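Side-chain contacts in pks18 (Mycobacterium tuberculosis, PDB 1TED), which probably extends medium- and long-chain aliphatic acyl-CoA starters with malonyl-CoA to make tri- and tetraketide alpha-pyrones: residues Q49-A52 / A53-A57; E67-P70 / R71-K75; V218-H221 / S222-D226. All blocks are in the same frame, centred on the assembly; numbering follows the deposited sequence.

Interaction 1: residues Q49-A52 / A53-A57; sequences QSDA and ADRVA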
loop_
_atom_site.group_PDB
_atom_site.type_symbol
_atom_site.label_atom_id
_atom_site.label_comp_id
_atom_site.label_asym_id
_atom_site.label_seq_id
_atom_site.Cartn_x
_atom_site.Cartn_y
_atom_site.Cartn_z
ATOM N N GLN A 49 -20.402 -22.386 12.032
ATOM C CA GLN A 49 -20.702 -21.314 12.987
ATOM C C GLN A 49 -21.298 -21.787 14.319
ATOM O O GLN A 49 -20.972 -21.246 15.387
ATOM C CB GLN A 49 -21.640 -20.283 12.345
ATOM C CG GLN A 49 -21.786 -19.010 13.177
ATOM C CD GLN A 49 -20.512 -18.186 13.222
ATOM O OE1 GLN A 49 -19.403 -18.724 13.312
ATOM N NE2 GLN A 49 -20.663 -16.870 13.172
ATOM N N SER A 50 -22.176 -22.784 14.257
ATOM C CA SER A 50 -22.781 -23.333 15.468
ATOM C C SER A 50 -21.694 -24.009 16.303
ATOM O O SER A 50 -21.590 -23.762 17.503
ATOM C CB SER A 50 -23.873 -24.346 15.116
ATOM O OG SER A 50 -24.913 -23.730 14.375
ATOM N N ASP A 51 -20.884 -24.857 15.668
ATOM C CA ASP A 51 -19.796 -25.528 16.381
ATOM C C ASP A 51 -18.829 -24.466 16.924
ATOM O O ASP A 51 -18.395 -24.542 18.074
ATOM C CB ASP A 51 -19.036 -26.494 15.456
ATOM C CG ASP A 51 -19.932 -27.572 14.859
ATOM O OD1 ASP A 51 -20.771 -28.136 15.588
ATOM O OD2 ASP A 51 -19.789 -27.870 13.655
ATOM N N ALA A 52 -18.505 -23.473 16.100
ATOM C CA ALA A 52 -17.606 -22.404 16.522
ATOM C C ALA A 52 -18.111 -21.766 17.813
ATOM O O ALA A 52 -17.344 -21.582 18.761
ATOM C CB ALA A 52 -17.490 -21.339 15.430
ATOM N N ALA A 53 -19.398 -21.422 17.848
ATOM C CA ALA A 53 -19.986 -20.804 19.035
ATOM C C ALA A 53 -19.782 -21.681 20.277
ATOM O O ALA A 53 -19.346 -21.199 21.332
ATOM C CB ALA A 53 -21.471 -20.543 18.811
ATOM N N ASP A 54 -20.086 -22.970 20.155
ATOM C CA ASP A 54 -19.920 -23.878 21.288
ATOM C C ASP A 54 -18.461 -23.985 21.727
ATOM O O ASP A 54 -18.160 -23.918 22.918
ATOM C CB ASP A 54 -20.458 -25.274 20.952
ATOM C CG ASP A 54 -21.956 -25.280 20.707
ATOM O OD1 ASP A 54 -22.694 -24.614 21.472
ATOM O OD2 ASP A 54 -22.395 -25.961 19.753
ATOM N N ARG A 55 -17.554 -24.134 20.770
ATOM C CA ARG A 55 -16.141 -24.266 21.095
ATOM C C ARG A 55 -15.526 -22.993 21.669
ATOM O O ARG A 55 -14.586 -23.055 22.462
ATOM C CB ARG A 55 -15.377 -24.752 19.861
ATOM C CG ARG A 55 -15.978 -26.040 19.326
ATOM C CD ARG A 55 -15.166 -26.728 18.246
ATOM N NE ARG A 55 -15.938 -27.846 17.700
ATOM C CZ ARG A 55 -15.484 -28.722 16.810
ATOM N NH1 ARG A 55 -14.243 -28.623 16.351
ATOM N NH2 ARG A 55 -16.278 -29.693 16.371
ATOM N N VAL A 56 -16.055 -21.839 21.279
ATOM C CA VAL A 56 -15.556 -20.573 21.799
ATOM C C VAL A 56 -16.171 -20.359 23.179
ATOM O O VAL A 56 -15.528 -19.843 24.088
ATOM C CB VAL A 56 -15.948 -19.396 20.883
ATOM C CG1 VAL A 56 -15.585 -18.071 21.547
ATOM C CG2 VAL A 56 -15.242 -19.531 19.541
ATOM N N ALA A 57 -17.423 -20.774 23.327
ATOM C CA ALA A 57 -18.130 -20.634 24.593
ATOM C C ALA A 57 -17.380 -21.330 25.728
ATOM O O ALA A 57 -17.466 -20.923 26.887
ATOM C CB ALA A 57 -19.534 -21.204 24.466
HETATM O O HOH W 1 -23.373 -27.621 17.345
#
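R55 lies back along D51, one helical turn earlier. Its CB is 3.5 Å from D51 O, and its CG packs closer, at 3.1 Å from D51 O. The extended chain then runs outward: R55 CD lies 3.9 Å from D51 O, and R55 NE passes D51 CB at 4.1 Å. The guanidinium takes an oblique position against that CB. Its charged end makes no salt bridge with D51, as R55 NH2 stays 4.8 Å from D51 OD2. On the same exposed flank a water spans two carboxylates of like charge. It donates to D51 OD1 (3.2 Å) and to D54 OD2 (3.1 Å), which probably eases their repulsion. The inner flank is mainly apolar. V56 has CG1 anti to the backbone N (chi1 172°). Its other branch, CG2, lies beside the backbone N and packs 3.0 Å from A52 O. Beneath the side chains, R55 N bonds to D51 O and V56 N to A52 O, both in the i to i+4 pattern. A53 and V56 pack on Y73 of helix 68-74. The result is a regular amphipathic alpha-helix, with V56 of its inner face close to the bound myristic acid.

Interaction 2: residues E67-P70 / R71-K75; sequences ERIP and RVYQK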
loop_
_atom_site.group_PDB
_atom_site.type_symbol
_atom_site.label_atom_id
_atom_site.label_comp_id
_atom_site.label_asym_id
_atom_site.label_seq_id
_atom_site.Cartn_x
_atom_site.Cartn_y
_atom_site.Cartn_z
ATOM N N GLU A 67 -22.544 -16.497 28.589
ATOM C CA GLU A 67 -23.793 -16.313 27.851
ATOM C C GLU A 67 -23.569 -15.322 26.715
ATOM O O GLU A 67 -24.315 -15.285 25.736
ATOM C CB GLU A 67 -24.863 -15.758 28.790
ATOM C CG GLU A 67 -25.005 -16.529 30.088
ATOM C CD GLU A 67 -25.527 -17.934 29.873
ATOM O OE1 GLU A 67 -24.859 -18.722 29.165
ATOM O OE2 GLU A 67 -26.612 -18.246 30.411
ATOM N N ARG A 68 -22.529 -14.516 26.871
ATOM C CA ARG A 68 -22.173 -13.504 25.893
ATOM C C ARG A 68 -21.901 -14.098 24.518
ATOM O O ARG A 68 -22.273 -13.513 23.504
ATOM C CB ARG A 68 -20.940 -12.744 26.382
ATOM C CG ARG A 68 -21.131 -12.114 27.745
ATOM C CD ARG A 68 -19.832 -11.606 28.317
ATOM N NE ARG A 68 -20.060 -10.886 29.561
ATOM C CZ ARG A 68 -19.100 -10.327 30.288
ATOM N NH1 ARG A 68 -17.837 -10.409 29.892
ATOM N NH2 ARG A 68 -19.406 -9.678 31.407
ATOM N N ILE A 69 -21.260 -15.263 24.488
ATOM C CA ILE A 69 -20.919 -15.920 23.230
ATOM C C ILE A 69 -22.115 -16.321 22.368
ATOM O O ILE A 69 -22.207 -15.919 21.211
ATOM C CB ILE A 69 -20.035 -17.164 23.477
ATOM C CG1 ILE A 69 -18.731 -16.739 24.151
ATOM C CG2 ILE A 69 -19.739 -17.876 22.166
ATOM C CD1 ILE A 69 -17.945 -15.693 23.377
ATOM N N PRO A 70 -23.047 -17.118 22.919
ATOM C CA PRO A 70 -24.226 -17.559 22.168
ATOM C C PRO A 70 -24.999 -16.444 21.458
ATOM O O PRO A 70 -25.434 -16.622 20.320
ATOM C CB PRO A 70 -25.060 -18.264 23.235
ATOM C CG PRO A 70 -24.018 -18.851 24.123
ATOM C CD PRO A 70 -23.050 -17.702 24.272
ATOM N N ARG A 71 -25.175 -15.304 22.128
ATOM C CA ARG A 71 -25.897 -14.170 21.546
ATOM C C ARG A 71 -25.114 -13.605 20.368
ATOM O O ARG A 71 -25.611 -13.524 19.243
ATOM C CB ARG A 71 -26.078 -13.053 22.578
ATOM C CG ARG A 71 -26.691 -13.480 23.890
ATOM C CD ARG A 71 -26.660 -12.330 24.886
ATOM N NE ARG A 71 -26.489 -12.813 26.253
ATOM C CZ ARG A 71 -25.930 -12.108 27.231
ATOM N NH1 ARG A 71 -25.489 -10.877 26.994
ATOM N NH2 ARG A 71 -25.786 -12.643 28.437
ATOM N N VAL A 72 -23.878 -13.210 20.654
ATOM C CA VAL A 72 -22.990 -12.637 19.656
ATOM C C VAL A 72 -22.573 -13.671 18.613
ATOM O O VAL A 72 -21.492 -13.582 18.040
ATOM C CB VAL A 72 -21.723 -12.041 20.335
ATOM C CG1 VAL A 72 -20.936 -13.141 21.017
ATOM C CG2 VAL A 72 -20.858 -11.313 19.315
ATOM N N TYR A 73 -23.424 -14.658 18.371
ATOM C CA TYR A 73 -23.125 -15.692 17.382
ATOM C C TYR A 73 -24.384 -16.051 16.617
ATOM O O TYR A 73 -24.335 -16.285 15.410
ATOM C CB TYR A 73 -22.530 -16.944 18.050
ATOM C CG TYR A 73 -21.016 -17.019 17.960
ATOM C CD1 TYR A 73 -20.386 -17.440 16.790
ATOM C CD2 TYR A 73 -20.214 -16.605 19.026
ATOM C CE1 TYR A 73 -18.994 -17.440 16.683
ATOM C CE2 TYR A 73 -18.827 -16.601 18.929
ATOM C CZ TYR A 73 -18.225 -17.015 17.757
ATOM O OH TYR A 73 -16.854 -16.968 17.652
ATOM N N GLN A 74 -25.515 -16.091 17.316
ATOM C CA GLN A 74 -26.761 -16.398 16.642
ATOM C C GLN A 74 -27.226 -15.144 15.912
ATOM O O GLN A 74 -28.098 -15.206 15.045
ATOM C CB GLN A 74 -27.830 -16.879 17.634
ATOM C CG GLN A 74 -28.049 -15.985 18.839
ATOM C CD GLN A 74 -29.127 -16.524 19.766
ATOM O OE1 GLN A 74 -29.090 -17.691 20.174
ATOM N NE2 GLN A 74 -30.093 -15.675 20.110
ATOM N N LYS A 75 -26.625 -14.009 16.254
ATOM C CA LYS A 75 -26.979 -12.748 15.613
ATOM C C LYS A 75 -25.999 -12.381 14.489
ATOM O O LYS A 75 -26.088 -11.303 13.908
ATOM C CB LYS A 75 -27.036 -11.624 16.657
#
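R71 has CG anti to its carbonyl carbon, and its chain bends at chi3 (-147°), which carries the guanidinium back over E67. R71 NH2 comes within 3.3 Å of E67 CB. The backbone of E67 and R68 lies over one face of the flat group, with R68 N 4.0 Å above the plane toward its rim. The carboxylate of E67 turns the other way, and OE2 is 6.0 Å from R71 NH2. The contact is therefore made by aliphatic and backbone atoms, with no salt bridge. On the inner side I69 has CG2 anti to the backbone N. This methyl runs beside Y73 and meets ring atom CD2 at 3.4 Å. The carbonyl oxygen I69 O sits at the edge of the same ring, in its plane, 3.0 Å from CD2. P70 O takes a hydrogen bond from Q74 N (3.1 Å, N-H...O 150°). Q74 CG also packs against that oxygen at 3.1 Å. I69 and Y73 face helices 49-57 and 215-223, and Y73 touches the bound myristic acid. This is a short two-turn helix at the surface, its charged residues outward and its tyrosine against the ligand.

Interaction 3: residues V218-H221 / S222-D226; sequences VVIH and SLFGD. With MYR (myristic acid), chain E.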
loop_
_atom_site.group_PDB
_atom_site.type_symbol
_atom_site.label_atom_id
_atom_site.label_comp_id
_atom_site.label_asym_id
_atom_site.label_seq_id
_atom_site.Cartn_x
_atom_site.Cartn_y
_atom_site.Cartn_z
ATOM N N VAL A 218 -14.842 -10.254 20.661
ATOM C CA VAL A 218 -15.733 -11.403 20.526
ATOM C C VAL A 218 -16.524 -11.306 19.232
ATOM O O VAL A 218 -16.753 -12.313 18.555
ATOM C CB VAL A 218 -16.739 -11.488 21.701
ATOM C CG1 VAL A 218 -17.748 -12.597 21.439
ATOM C CG2 VAL A 218 -15.993 -11.737 23.016
ATOM N N VAL A 219 -16.942 -10.084 18.898
ATOM C CA VAL A 219 -17.709 -9.827 17.685
ATOM C C VAL A 219 -16.874 -10.072 16.426
ATOM O O VAL A 219 -17.331 -10.715 15.482
ATOM C CB VAL A 219 -18.250 -8.373 17.671
ATOM C CG1 VAL A 219 -18.802 -8.027 16.286
ATOM C CG2 VAL A 219 -19.340 -8.220 18.724
ATOM N N ILE A 220 -15.657 -9.544 16.418
ATOM C CA ILE A 220 -14.755 -9.714 15.286
ATOM C C ILE A 220 -14.456 -11.201 15.068
ATOM O O ILE A 220 -14.462 -11.692 13.941
ATOM C CB ILE A 220 -13.432 -8.931 15.535
ATOM C CG1 ILE A 220 -13.365 -7.725 14.611
ATOM C CG2 ILE A 220 -12.232 -9.814 15.349
ATOM C CD1 ILE A 220 -14.396 -6.677 14.913
ATOM N N HIS A 221 -14.214 -11.915 16.160
ATOM C CA HIS A 221 -13.904 -13.329 16.072
ATOM C C HIS A 221 -15.099 -14.178 15.672
ATOM O O HIS A 221 -14.949 -15.351 15.334
ATOM C CB HIS A 221 -13.321 -13.819 17.394
ATOM C CG HIS A 221 -11.909 -13.381 17.625
ATOM N ND1 HIS A 221 -10.878 -14.272 17.842
ATOM C CD2 HIS A 221 -11.354 -12.148 17.682
ATOM C CE1 HIS A 221 -9.753 -13.606 18.023
ATOM N NE2 HIS A 221 -10.013 -12.316 17.930
ATOM N N SER A 222 -16.289 -13.591 15.699
ATOM C CA SER A 222 -17.476 -14.338 15.311
ATOM C C SER A 222 -17.823 -13.992 13.867
ATOM O O SER A 222 -18.606 -14.696 13.224
ATOM C CB SER A 222 -18.667 -13.993 16.221
ATOM O OG SER A 222 -19.284 -12.769 15.842
ATOM N N LEU A 223 -17.225 -12.920 13.351
ATOM C CA LEU A 223 -17.520 -12.479 11.988
ATOM C C LEU A 223 -16.449 -12.663 10.912
ATOM O O LEU A 223 -16.765 -13.003 9.774
ATOM C CB LEU A 223 -17.920 -10.997 11.999
ATOM C CG LEU A 223 -19.218 -10.579 12.691
ATOM C CD1 LEU A 223 -19.403 -9.080 12.529
ATOM C CD2 LEU A 223 -20.399 -11.326 12.083
ATOM N N PHE A 224 -15.191 -12.441 11.269
ATOM C CA PHE A 224 -14.106 -12.519 10.300
ATOM C C PHE A 224 -13.679 -13.912 9.817
ATOM O O PHE A 224 -13.559 -14.853 10.593
ATOM C CB PHE A 224 -12.910 -11.736 10.848
ATOM C CG PHE A 224 -13.184 -10.262 11.032
ATOM C CD1 PHE A 224 -14.480 -9.755 10.941
ATOM C CD2 PHE A 224 -12.145 -9.375 11.285
ATOM C CE1 PHE A 224 -14.736 -8.385 11.098
ATOM C CE2 PHE A 224 -12.391 -7.993 11.443
ATOM C CZ PHE A 224 -13.686 -7.503 11.348
ATOM N N GLY A 225 -13.462 -14.014 8.508
ATOM C CA GLY A 225 -13.059 -15.266 7.892
ATOM C C GLY A 225 -11.878 -15.087 6.951
ATOM O O GLY A 225 -11.330 -13.989 6.836
ATOM N N ASP A 226 -11.495 -16.164 6.268
ATOM C CA ASP A 226 -10.350 -16.154 5.352
ATOM C C ASP A 226 -10.751 -16.290 3.883
ATOM O O ASP A 226 -11.675 -17.026 3.546
ATOM C CB ASP A 226 -9.382 -17.301 5.713
ATOM C CG ASP A 226 -8.697 -17.103 7.062
ATOM O OD1 ASP A 226 -9.127 -16.232 7.850
ATOM O OD2 ASP A 226 -7.720 -17.835 7.335
HETATM C C1 MYR E . -12.682 -18.129 15.337
HETATM O O1 MYR E . -13.228 -19.119 14.857
HETATM O O2 MYR E . -13.145 -17.621 16.360
HETATM C C2 MYR E . -11.439 -17.531 14.675
HETATM C C3 MYR E . -11.743 -16.156 14.079
HETATM C C4 MYR E . -10.510 -15.569 13.388
HETATM C C5 MYR E . -10.791 -14.173 12.828
HETATM C C6 MYR E . -11.080 -13.148 13.929
HETATM C C7 MYR E . -9.847 -12.823 14.778
HETATM C C8 MYR E . -8.776 -12.072 13.984
HETATM C C9 MYR E . -9.275 -10.704 13.514
HETATM C C10 MYR E . -8.244 -10.035 12.605
HETATM C C11 MYR E . -8.767 -8.695 12.082
HETATM C C12 MYR E . -7.761 -8.045 11.129
HETATM C C13 MYR E . -8.331 -6.746 10.557
HETATM C C14 MYR E . -7.354 -6.103 9.570
#
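I220 and F224 cross obliquely, with the isoleucine over one face of the phenyl ring. I220 CG1 is 3.6 Å from the F224 ring centroid and 28° off the ring normal, a CH-pi contact. The edge of the same ring meets the ligand: C11 of myristic acid lies in the ring plane, 3.5 Å from F224 CD2. H221 uses a face instead. C7 of the fatty acid sits over the centre of the imidazole, 3.1 Å above its plane. I220 adds its CG2, 3.6 Å from ligand C9. V219 and L223 run side by side on another flank, where V219 CG1 and L223 CD1 are 3.9 Å apart. S222 folds back on its own helix. Its OG stands between backbone N and carbonyl carbon (chi1 80°) and donates to V219 O at 2.9 Å. S222 N reaches that oxygen from the same face of the carbonyl plane. F224 N gives I220 O an almost straight bond of 2.9 Å, while L223 N approaches it from above the plane. Both oxygens thus have two or more donors. H221, probably substrate-binding, and F224, near the probable nucleophile C175, touch the fatty acid, consistent with lining this thiolase-fold enzyme's substrate tunnel.

Overall arrangement
The three contacts sit on one side of the chain, within its N-terminal chalcone synthase-like region. Interaction 2 is a surface contact; interactions 1 and 3 are partly buried. Their helices meet. A53 O packs on I69 CG2, V72 packs on V218 and V219, and Q49 NE2 bonds to S222 O. Chemistry follows place. Interactions 1 and 2 turn charged chains to solvent without forming salt bridges and keep apolar groups inward. Interaction 3 works mainly through aliphatic groups, two rings and shared carbonyls. V56, Y73, H221 and F224 all lie near the fatty acid, so all three helices probably contribute to the wall of the tunnel.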